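Local coordinates for protein inositol dehydrogenase (Lactobacillus casei, PDB 4MKX) that probably oxidises scyllo-inositol with NAD as cofactor, as a member of the Gfo/Idh/MocA family of oxidoreductases, at residues K134-F143 with N321-G331; K209-N220 with L232-D243. All coordinates share one frame; numbering follows the deposited sequence.

Interaction 1: residues K134-F143 with N321-G331; sequences KFQLGFMRRF and NQDVGITAEDG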
loop_
_atom_site.group_PDB
_atom_site.type_symbol
_atom_site.label_atom_id
_atom_site.label_comp_id
_atom_site.label_asym_id
_atom_site.label_seq_id
_atom_site.Cartn_x
_atom_site.Cartn_y
_atom_site.Cartn_z
ATOM N N LYS A 134 -26.657 23.376 -25.626
ATOM C CA LYS A 134 -26.059 22.473 -24.658
ATOM C C LYS A 134 -26.166 23.051 -23.257
ATOM O O LYS A 134 -25.949 24.248 -23.057
ATOM C CB LYS A 134 -24.584 22.251 -25.009
ATOM C CG LYS A 134 -24.365 21.620 -26.374
ATOM C CD LYS A 134 -25.158 20.335 -26.510
ATOM C CE LYS A 134 -25.118 19.814 -27.934
ATOM N NZ LYS A 134 -26.194 18.814 -28.190
ATOM N N PHE A 135 -26.480 22.202 -22.279
ATOM C CA PHE A 135 -26.426 22.619 -20.883
ATOM C C PHE A 135 -25.677 21.547 -20.104
ATOM O O PHE A 135 -26.008 20.368 -20.207
ATOM C CB PHE A 135 -27.829 22.802 -20.288
ATOM C CG PHE A 135 -27.821 23.010 -18.808
ATOM C CD1 PHE A 135 -27.482 24.243 -18.268
ATOM C CD2 PHE A 135 -28.121 21.961 -17.952
ATOM C CE1 PHE A 135 -27.443 24.429 -16.891
ATOM C CE2 PHE A 135 -28.084 22.132 -16.582
ATOM C CZ PHE A 135 -27.756 23.371 -16.048
ATOM N N GLN A 136 -24.665 21.960 -19.344
ATOM C CA GLN A 136 -23.823 21.011 -18.624
ATOM C C GLN A 136 -23.531 21.510 -17.219
ATOM O O GLN A 136 -23.140 22.667 -17.027
ATOM C CB GLN A 136 -22.515 20.786 -19.400
ATOM C CG GLN A 136 -21.624 19.682 -18.833
ATOM C CD GLN A 136 -20.449 19.371 -19.735
ATOM O OE1 GLN A 136 -20.543 19.477 -20.959
ATOM N NE2 GLN A 136 -19.325 18.998 -19.135
ATOM N N LEU A 137 -23.707 20.626 -16.231
ATOM C CA LEU A 137 -23.375 20.937 -14.844
ATOM C C LEU A 137 -22.000 20.400 -14.473
ATOM O O LEU A 137 -21.631 19.315 -14.913
ATOM C CB LEU A 137 -24.415 20.323 -13.910
ATOM C CG LEU A 137 -25.690 21.144 -13.865
ATOM C CD1 LEU A 137 -26.833 20.300 -13.312
ATOM C CD2 LEU A 137 -25.447 22.367 -13.002
ATOM N N GLY A 138 -21.264 21.150 -13.652
ATOM C CA GLY A 138 -19.881 20.799 -13.328
ATOM C C GLY A 138 -19.651 19.670 -12.329
ATOM O O GLY A 138 -18.888 19.828 -11.374
ATOM N N PHE A 139 -20.287 18.525 -12.543
ATOM C CA PHE A 139 -19.992 17.351 -11.714
ATOM C C PHE A 139 -18.721 16.671 -12.233
ATOM O O PHE A 139 -18.779 15.675 -12.964
ATOM C CB PHE A 139 -21.188 16.392 -11.711
ATOM C CG PHE A 139 -22.374 16.913 -10.939
ATOM C CD1 PHE A 139 -22.217 17.366 -9.641
ATOM C CD2 PHE A 139 -23.633 16.985 -11.527
ATOM C CE1 PHE A 139 -23.299 17.861 -8.920
ATOM C CE2 PHE A 139 -24.721 17.478 -10.815
ATOM C CZ PHE A 139 -24.550 17.917 -9.509
ATOM N N MET A 140 -17.564 17.219 -11.858
ATOM C CA MET A 140 -16.319 16.833 -12.511
ATOM C C MET A 140 -15.854 15.418 -12.181
ATOM O O MET A 140 -15.062 14.849 -12.929
ATOM C CB MET A 140 -15.201 17.847 -12.236
ATOM C CG MET A 140 -14.544 17.762 -10.862
ATOM S SD MET A 140 -15.642 18.272 -9.528
ATOM C CE MET A 140 -14.541 18.202 -8.130
ATOM N N ARG A 141 -16.347 14.830 -11.100
ATOM C CA ARG A 141 -15.904 13.477 -10.763
ATOM C C ARG A 141 -16.310 12.481 -11.842
ATOM O O ARG A 141 -15.642 11.475 -12.050
ATOM C CB ARG A 141 -16.440 13.048 -9.403
ATOM C CG ARG A 141 -15.915 13.911 -8.274
ATOM C CD ARG A 141 -16.240 13.268 -6.955
ATOM N NE ARG A 141 -16.045 14.205 -5.862
ATOM C CZ ARG A 141 -16.380 13.943 -4.603
ATOM N NH1 ARG A 141 -16.908 12.769 -4.294
ATOM N NH2 ARG A 141 -16.196 14.869 -3.666
ATOM N N ARG A 142 -17.368 12.793 -12.585
ATOM C CA ARG A 142 -17.743 11.938 -13.700
ATOM C C ARG A 142 -16.688 11.908 -14.798
ATOM O O ARG A 142 -16.713 11.018 -15.647
ATOM C CB ARG A 142 -19.082 12.372 -14.297
ATOM C CG ARG A 142 -20.238 12.277 -13.317
ATOM C CD ARG A 142 -21.523 12.346 -14.087
ATOM N NE ARG A 142 -22.691 12.470 -13.231
ATOM C CZ ARG A 142 -23.918 12.199 -13.649
ATOM N NH1 ARG A 142 -24.096 11.791 -14.896
ATOM N NH2 ARG A 142 -24.953 12.322 -12.827
ATOM N N PHE A 143 -15.764 12.871 -14.788
ATOM C CA PHE A 143 -14.698 12.908 -15.791
ATOM C C PHE A 143 -13.337 12.507 -15.262
ATOM O O PHE A 143 -12.360 12.482 -16.003
ATOM C CB PHE A 143 -14.623 14.302 -16.416
ATOM C CG PHE A 143 -15.833 14.641 -17.217
ATOM C CD1 PHE A 143 -16.936 15.211 -16.610
ATOM C CD2 PHE A 143 -15.878 14.351 -18.571
ATOM C CE1 PHE A 143 -18.066 15.512 -17.346
ATOM C CE2 PHE A 143 -17.007 14.646 -19.308
ATOM C CZ PHE A 143 -18.096 15.222 -18.691
ATOM N N ASN A 321 -22.276 18.446 -31.717
ATOM C CA ASN A 321 -23.706 18.388 -31.422
ATOM C C ASN A 321 -24.124 17.097 -30.722
ATOM O O ASN A 321 -25.085 16.443 -31.130
ATOM C CB ASN A 321 -24.527 18.603 -32.700
ATOM C CG ASN A 321 -25.974 18.970 -32.416
ATOM O OD1 ASN A 321 -26.383 19.104 -31.261
ATOM N ND2 ASN A 321 -26.757 19.145 -33.477
ATOM N N GLN A 322 -23.389 16.728 -29.677
ATOM C CA GLN A 322 -23.746 15.570 -28.863
ATOM C C GLN A 322 -24.018 15.976 -27.417
ATOM O O GLN A 322 -23.402 16.906 -26.902
ATOM C CB GLN A 322 -22.653 14.494 -28.936
ATOM C CG GLN A 322 -22.722 13.402 -27.850
ATOM C CD GLN A 322 -24.019 12.579 -27.846
ATOM O OE1 GLN A 322 -24.915 12.770 -28.675
ATOM N NE2 GLN A 322 -24.114 11.653 -26.899
ATOM N N ASP A 323 -24.958 15.291 -26.773
ATOM C CA ASP A 323 -25.246 15.547 -25.368
ATOM C C ASP A 323 -24.321 14.750 -24.451
ATOM O O ASP A 323 -24.041 13.576 -24.695
ATOM C CB ASP A 323 -26.720 15.269 -25.050
ATOM C CG ASP A 323 -27.655 16.284 -25.690
ATOM O OD1 ASP A 323 -27.653 17.456 -25.249
ATOM O OD2 ASP A 323 -28.394 15.911 -26.629
ATOM N N VAL A 324 -23.844 15.412 -23.403
ATOM C CA VAL A 324 -22.874 14.834 -22.477
ATOM C C VAL A 324 -23.559 13.938 -21.439
ATOM O O VAL A 324 -22.964 12.983 -20.929
ATOM C CB VAL A 324 -22.028 15.959 -21.821
ATOM C CG1 VAL A 324 -21.335 15.489 -20.560
ATOM C CG2 VAL A 324 -21.010 16.503 -22.824
ATOM N N GLY A 325 -24.817 14.233 -21.140
ATOM C CA GLY A 325 -25.598 13.351 -20.287
ATOM C C GLY A 325 -25.688 13.768 -18.830
ATOM O O GLY A 325 -26.113 12.985 -17.980
ATOM N N ILE A 326 -25.278 14.997 -18.538
ATOM C CA ILE A 326 -25.450 15.560 -17.207
ATOM C C ILE A 326 -26.534 16.629 -17.285
ATOM O O ILE A 326 -26.333 17.693 -17.880
ATOM C CB ILE A 326 -24.141 16.168 -16.676
ATOM C CG1 ILE A 326 -23.022 15.126 -16.705
ATOM C CG2 ILE A 326 -24.334 16.696 -15.263
ATOM C CD1 ILE A 326 -21.654 15.684 -16.369
ATOM N N THR A 327 -27.686 16.346 -16.687
ATOM C CA THR A 327 -28.875 17.169 -16.913
ATOM C C THR A 327 -29.241 18.075 -15.754
ATOM O O THR A 327 -28.676 17.980 -14.664
ATOM C CB THR A 327 -30.095 16.289 -17.215
ATOM O OG1 THR A 327 -30.463 15.567 -16.033
ATOM C CG2 THR A 327 -29.762 15.308 -18.310
ATOM N N ALA A 328 -30.213 18.947 -15.994
ATOM C CA ALA A 328 -30.746 19.807 -14.957
ATOM C C ALA A 328 -31.346 18.947 -13.856
ATOM O O ALA A 328 -31.375 19.356 -12.701
ATOM C CB ALA A 328 -31.798 20.730 -15.530
ATOM N N GLU A 329 -31.820 17.762 -14.227
ATOM C CA GLU A 329 -32.425 16.843 -13.266
ATOM C C GLU A 329 -31.378 16.284 -12.314
ATOM O O GLU A 329 -31.657 16.077 -11.137
ATOM C CB GLU A 329 -33.130 15.686 -13.979
ATOM C CG GLU A 329 -33.816 14.683 -13.031
ATOM C CD GLU A 329 -35.058 15.251 -12.358
ATOM O OE1 GLU A 329 -35.598 16.260 -12.852
ATOM O OE2 GLU A 329 -35.499 14.691 -11.331
ATOM N N ASP A 330 -30.180 16.016 -12.824
ATOM C CA ASP A 330 -29.094 15.595 -11.942
ATOM C C ASP A 330 -28.809 16.719 -10.961
ATOM O O ASP A 330 -28.510 16.485 -9.790
ATOM C CB ASP A 330 -27.844 15.260 -12.755
ATOM C CG ASP A 330 -28.022 14.025 -13.606
ATOM O OD1 ASP A 330 -28.592 13.039 -13.103
ATOM O OD2 ASP A 330 -27.597 14.030 -14.780
ATOM N N GLY A 331 -28.916 17.953 -11.439
ATOM C CA GLY A 331 -28.757 19.108 -10.579
ATOM C C GLY A 331 -29.839 19.245 -9.525
ATOM O O GLY A 331 -29.542 19.478 -8.351
HETATM O O HOH W 1 -24.550 17.655 -20.148
HETATM O O HOH W 2 -27.399 19.468 -23.334
HETATM O O HOH W 3 -27.410 10.658 -13.585
#
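Ile326 is the hub of this contact, its branches reaching Phe139, Phe143 and Arg142. Its CG2 lies 3.8 Å from Phe139 CD2, at the edge of that ring, and also touches CB of Leu137. CD1 reaches the edge of the Phe143 ring, 3.7 Å from CE1. The Ile326 and Arg142 side chains slide past each other in opposite directions, CG1 lying near Arg142 NH1 and CD. With CG1 anti to the carbonyl carbon (chi1 -55°), Ile326 sends CG2 toward Phe139 and CD1 toward Phe143. Val324 CG1 meets the Phe143 ring in its plane, 3.7 Å from CZ. Leu137 CD1 packs 3.5 Å from Gly331 CA, where a side chain on the glycine would collide with it.

Polar links frame this apolar centre. Lys134 NZ donates to Asn321 OD1 at 3.1 Å, in the carbonyl plane, and forms a salt bridge with Asp323 OD1 at 3.6 Å. A water joins that same carboxylate oxygen to Phe135 N, and another joins Phe135 O to Ile326 N. The Arg142–Asp330 salt bridge is long, with their flat groups 58° apart, but a water accepts from Arg142 NH2 and donates to Asp330 OD1; Asp201 and Arg204, respectively, are their stronger partners.

Asp330 is positioned by a capping box: its OD2 accepts from Thr327 N at 3.0 Å, nearly straight at 172°, and its own N donates to Thr327 OG1. Strand 135-137 pairs with strand 106-109, through Val107 and Ser109, at the edge of the parallel Rossmann sheet, so the contact docks the N-terminus of helix 328-347 and its preceding loop against that last strand.

Interaction 2: residues K209-N220 with L232-D243; sequences KEIDKVWAIGLN and LETGAALMQLED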
loop_
_atom_site.group_PDB
_atom_site.type_symbol
_atom_site.label_atom_id
_atom_site.label_comp_id
_atom_site.label_asym_id
_atom_site.label_seq_id
_atom_site.Cartn_x
_atom_site.Cartn_y
_atom_site.Cartn_z
ATOM N N LYS A 209 -30.134 4.908 -9.223
ATOM C CA LYS A 209 -31.262 4.908 -8.296
ATOM C C LYS A 209 -31.356 6.240 -7.550
ATOM O O LYS A 209 -30.387 7.006 -7.533
ATOM C CB LYS A 209 -31.107 3.725 -7.322
ATOM C CG LYS A 209 -30.690 2.407 -8.009
ATOM C CD LYS A 209 -30.097 1.361 -7.031
ATOM C CE LYS A 209 -29.550 0.119 -7.761
ATOM N NZ LYS A 209 -28.935 -0.916 -6.850
ATOM N N GLU A 210 -32.516 6.535 -6.954
ATOM C CA GLU A 210 -32.693 7.769 -6.178
ATOM C C GLU A 210 -32.598 7.501 -4.671
ATOM O O GLU A 210 -32.759 6.367 -4.227
ATOM C CB GLU A 210 -34.045 8.437 -6.449
ATOM C CG GLU A 210 -34.288 8.900 -7.883
ATOM C CD GLU A 210 -33.171 9.752 -8.443
ATOM O OE1 GLU A 210 -32.691 10.676 -7.741
ATOM O OE2 GLU A 210 -32.793 9.505 -9.612
ATOM N N ILE A 211 -32.358 8.561 -3.904
ATOM C CA ILE A 211 -32.269 8.463 -2.440
ATOM C C ILE A 211 -33.655 8.653 -1.820
ATOM O O ILE A 211 -34.345 9.628 -2.129
ATOM C CB ILE A 211 -31.304 9.517 -1.872
ATOM C CG1 ILE A 211 -29.890 9.291 -2.432
ATOM C CG2 ILE A 211 -31.292 9.477 -0.347
ATOM C CD1 ILE A 211 -29.054 10.546 -2.538
ATOM N N ASP A 212 -34.044 7.732 -0.936
ATOM C CA ASP A 212 -35.383 7.752 -0.340
ATOM C C ASP A 212 -35.412 8.495 0.987
ATOM O O ASP A 212 -36.073 9.518 1.120
ATOM C CB ASP A 212 -35.912 6.330 -0.158
ATOM C CG ASP A 212 -37.352 6.301 0.342
ATOM O OD1 ASP A 212 -38.106 7.252 0.046
ATOM O OD2 ASP A 212 -37.724 5.327 1.021
ATOM N N LYS A 213 -34.705 7.981 1.989
ATOM C CA LYS A 213 -34.702 8.670 3.268
ATOM C C LYS A 213 -33.309 8.745 3.865
ATOM O O LYS A 213 -32.457 7.916 3.556
ATOM C CB LYS A 213 -35.693 8.043 4.250
ATOM C CG LYS A 213 -35.518 6.566 4.458
ATOM C CD LYS A 213 -36.597 6.027 5.402
ATOM C CE LYS A 213 -37.942 5.958 4.714
ATOM N NZ LYS A 213 -39.040 5.609 5.660
ATOM N N VAL A 214 -33.092 9.765 4.683
ATOM C CA VAL A 214 -31.773 10.071 5.220
ATOM C C VAL A 214 -31.850 10.472 6.687
ATOM O O VAL A 214 -32.873 10.975 7.167
ATOM C CB VAL A 214 -31.111 11.243 4.453
ATOM C CG1 VAL A 214 -31.049 10.950 2.962
ATOM C CG2 VAL A 214 -31.863 12.539 4.691
ATOM N N TRP A 215 -30.763 10.228 7.408
ATOM C CA TRP A 215 -30.569 10.808 8.728
ATOM C C TRP A 215 -29.150 11.334 8.711
ATOM O O TRP A 215 -28.269 10.699 8.144
ATOM C CB TRP A 215 -30.740 9.751 9.829
ATOM C CG TRP A 215 -30.581 10.286 11.233
ATOM C CD1 TRP A 215 -31.014 11.493 11.713
ATOM C CD2 TRP A 215 -29.947 9.622 12.335
ATOM N NE1 TRP A 215 -30.688 11.616 13.043
ATOM C CE2 TRP A 215 -30.017 10.490 13.445
ATOM C CE3 TRP A 215 -29.313 8.386 12.482
ATOM C CZ2 TRP A 215 -29.498 10.148 14.696
ATOM C CZ3 TRP A 215 -28.793 8.045 13.726
ATOM C CH2 TRP A 215 -28.889 8.926 14.819
ATOM N N ALA A 216 -28.933 12.503 9.299
ATOM C CA ALA A 216 -27.612 13.104 9.332
ATOM C C ALA A 216 -27.356 13.662 10.714
ATOM O O ALA A 216 -28.259 14.224 11.366
ATOM C CB ALA A 216 -27.468 14.199 8.270
ATOM N N ILE A 217 -26.126 13.486 11.172
ATOM C CA ILE A 217 -25.689 14.035 12.443
ATOM C C ILE A 217 -24.365 14.754 12.243
ATOM O O ILE A 217 -23.717 14.617 11.210
ATOM C CB ILE A 217 -25.547 12.951 13.541
ATOM C CG1 ILE A 217 -24.491 11.907 13.169
ATOM C CG2 ILE A 217 -26.881 12.262 13.809
ATOM C CD1 ILE A 217 -24.385 10.783 14.223
ATOM N N GLY A 218 -23.965 15.540 13.223
ATOM C CA GLY A 218 -22.751 16.303 13.070
ATOM C C GLY A 218 -22.284 16.871 14.375
ATOM O O GLY A 218 -22.987 16.804 15.387
ATOM N N LEU A 219 -21.106 17.466 14.340
ATOM C CA LEU A 219 -20.410 17.810 15.550
ATOM C C LEU A 219 -19.454 18.932 15.222
ATOM O O LEU A 219 -18.873 18.963 14.133
ATOM C CB LEU A 219 -19.649 16.568 16.030
ATOM C CG LEU A 219 -18.763 16.539 17.273
ATOM C CD1 LEU A 219 -19.579 16.797 18.526
ATOM C CD2 LEU A 219 -18.074 15.177 17.354
ATOM N N ASN A 220 -19.302 19.865 16.149
ATOM C CA ASN A 220 -18.244 20.862 16.052
ATOM C C ASN A 220 -17.213 20.757 17.184
ATOM O O ASN A 220 -17.091 21.661 18.012
ATOM C CB ASN A 220 -18.854 22.248 16.003
ATOM C CG ASN A 220 -19.611 22.486 14.725
ATOM O OD1 ASN A 220 -19.118 22.166 13.642
ATOM N ND2 ASN A 220 -20.822 23.023 14.836
ATOM N N LEU A 232 -21.134 23.247 10.360
ATOM C CA LEU A 232 -20.634 21.974 10.870
ATOM C C LEU A 232 -19.222 21.772 10.399
ATOM O O LEU A 232 -18.903 22.080 9.247
ATOM C CB LEU A 232 -21.478 20.806 10.355
ATOM C CG LEU A 232 -22.782 20.487 11.071
ATOM C CD1 LEU A 232 -23.550 19.417 10.314
ATOM C CD2 LEU A 232 -22.491 20.046 12.497
ATOM N N GLU A 233 -18.376 21.238 11.273
ATOM C CA GLU A 233 -17.019 20.888 10.873
ATOM C C GLU A 233 -16.925 19.440 10.391
ATOM O O GLU A 233 -16.129 19.135 9.507
ATOM C CB GLU A 233 -16.038 21.135 12.016
ATOM C CG GLU A 233 -16.172 20.162 13.143
ATOM C CD GLU A 233 -15.107 20.337 14.187
ATOM O OE1 GLU A 233 -14.720 21.501 14.439
ATOM O OE2 GLU A 233 -14.677 19.312 14.758
ATOM N N THR A 234 -17.717 18.543 10.979
ATOM C CA THR A 234 -17.793 17.159 10.504
ATOM C C THR A 234 -19.224 16.688 10.611
ATOM O O THR A 234 -19.904 16.968 11.599
ATOM C CB THR A 234 -16.920 16.191 11.336
ATOM O OG1 THR A 234 -15.639 16.777 11.577
ATOM C CG2 THR A 234 -16.730 14.872 10.591
ATOM N N GLY A 235 -19.688 15.967 9.597
ATOM C CA GLY A 235 -21.018 15.406 9.638
ATOM C C GLY A 235 -21.013 14.048 8.993
ATOM O O GLY A 235 -20.152 13.727 8.168
ATOM N N ALA A 236 -21.973 13.231 9.380
ATOM C CA ALA A 236 -22.110 11.921 8.807
ATOM C C ALA A 236 -23.574 11.670 8.512
ATOM O O ALA A 236 -24.458 12.212 9.182
ATOM C CB ALA A 236 -21.565 10.866 9.769
ATOM N N ALA A 237 -23.830 10.835 7.515
ATOM C CA ALA A 237 -25.193 10.538 7.133
ATOM C C ALA A 237 -25.354 9.101 6.702
ATOM O O ALA A 237 -24.443 8.492 6.122
ATOM C CB ALA A 237 -25.634 11.480 6.009
ATOM N N LEU A 238 -26.538 8.556 6.971
ATOM C CA LEU A 238 -26.898 7.247 6.469
ATOM C C LEU A 238 -28.118 7.444 5.578
ATOM O O LEU A 238 -29.020 8.200 5.920
ATOM C CB LEU A 238 -27.241 6.315 7.627
ATOM C CG LEU A 238 -27.623 4.884 7.282
ATOM C CD1 LEU A 238 -26.485 4.171 6.560
ATOM C CD2 LEU A 238 -28.003 4.174 8.584
ATOM N N MET A 239 -28.126 6.780 4.434
ATOM C CA MET A 239 -29.174 6.992 3.446
ATOM C C MET A 239 -29.672 5.657 2.945
ATOM O O MET A 239 -28.899 4.727 2.715
ATOM C CB MET A 239 -28.630 7.821 2.278
ATOM C CG MET A 239 -27.971 9.098 2.727
ATOM S SD MET A 239 -27.653 10.226 1.365
ATOM C CE MET A 239 -26.559 9.215 0.396
ATOM N N GLN A 240 -30.983 5.562 2.765
ATOM C CA GLN A 240 -31.564 4.368 2.210
ATOM C C GLN A 240 -32.084 4.783 0.850
ATOM O O GLN A 240 -32.822 5.766 0.741
ATOM C CB GLN A 240 -32.730 3.932 3.080
ATOM C CG GLN A 240 -33.320 2.594 2.719
ATOM C CD GLN A 240 -34.236 2.100 3.833
ATOM O OE1 GLN A 240 -35.126 2.827 4.280
ATOM N NE2 GLN A 240 -34.003 0.886 4.298
ATOM N N LEU A 241 -31.681 4.053 -0.180
ATOM C CA LEU A 241 -32.103 4.398 -1.540
ATOM C C LEU A 241 -33.403 3.657 -1.859
ATOM O O LEU A 241 -33.863 2.840 -1.060
ATOM C CB LEU A 241 -31.010 4.054 -2.543
ATOM C CG LEU A 241 -29.860 5.054 -2.732
ATOM C CD1 LEU A 241 -29.141 5.427 -1.437
ATOM C CD2 LEU A 241 -28.871 4.504 -3.751
ATOM N N GLU A 242 -33.988 3.938 -3.023
ATOM C CA GLU A 242 -35.314 3.409 -3.366
ATOM C C GLU A 242 -35.447 1.883 -3.360
ATOM O O GLU A 242 -36.535 1.359 -3.101
ATOM C CB GLU A 242 -35.760 3.958 -4.726
ATOM C CG GLU A 242 -35.075 3.280 -5.894
ATOM C CD GLU A 242 -35.343 3.975 -7.206
ATOM O OE1 GLU A 242 -36.442 4.557 -7.364
ATOM O OE2 GLU A 242 -34.443 3.945 -8.072
ATOM N N ASP A 243 -34.361 1.167 -3.645
ATOM C CA ASP A 243 -34.401 -0.290 -3.689
ATOM C C ASP A 243 -33.760 -0.903 -2.447
ATOM O O ASP A 243 -33.379 -2.072 -2.451
ATOM C CB ASP A 243 -33.680 -0.808 -4.927
ATOM C CG ASP A 243 -32.207 -0.486 -4.905
ATOM O OD1 ASP A 243 -31.873 0.647 -4.486
ATOM O OD2 ASP A 243 -31.400 -1.360 -5.293
HETATM O O HOH W 4 -36.491 2.797 0.288
HETATM O O HOH W 5 -16.338 17.258 14.225
#
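Trp215 and Leu238 exchange backbone hydrogen bonds in both directions within an antiparallel hairpin of strands 211-219 and 234-241, whose axes approach to 4.5 Å. In the next such pair, Ile217 N donates to Ala236 O at 2.9 Å. Near one end, Gln240 O accepts from both Asp212 N and Lys213 N, at 2.9 and 3.2 Å, which defines a classic beta bulge. At the other, Asn220 OD1 takes Glu233 N at 2.7 Å, while Asn220 ND2 bonds to Asp227 OD1 and Glu231 O.

Apolar packing is concentrated on the face bearing Val214, Ala216, Ala237 and Met239. Val214 and Met239 lie side by side, with CG1 of Val214 3.6 Å from CG of Met239. The bend in the methionine at chi3 (-61°) leaves CE 4.1 Å from Ile211 CD1. Ala216 CB and Ala237 CB also touch, while Gly218 and Gly235 bring the backbones close together. A CB on Gly218 would clash with Leu232 CD2. On the other side of the sheet, Ile217 CG2 lies over one face of the Trp215 ring, and Trp215 packs on Trp215 of the second subunit.

Charge pairing occurs beyond the bulge, at the open end. Lys209 crosses Asp243 at about a right angle, and its NZ meets OD2 at 2.9 Å on the syn side of the carboxylate, 30° out of its plane; Asp161 is a second partner. Asp243 OD2 also salt-bridges Arg221 of the second subunit. With an alanine in place of Lys209, Asp161 and Asp243 would each probably lose a cationic partner.

The pair belongs to the mixed sheet of the C-terminal domain, strand 246-252 flanking 234-241 and strand 351-352 flanking 211-219. Helix 328-347 covers Val214 and Ala237, helix 197-207 Ile211 and Met239.

In the fold
Interaction 1 sits at the last strand of the parallel Rossmann sheet, interaction 2 within the mixed sheet of the C-terminal domain. Their centres are 24 Å apart and their nearest atoms about 6 Å, so they do not touch directly. Two helices connect them. Helix 328-347 begins in interaction 1 and later lays Leu341 on Val214 and Ala237 of interaction 2. Helix 197-207 carries Asp201 and Arg204: Arg204 bridges Asp330 in interaction 1 and Glu210 in interaction 2. Along the chain, residues 209-243 fall between 134-143 and 321-331. The structure is the apo form, and neither contact contains a bound cofactor or substrate.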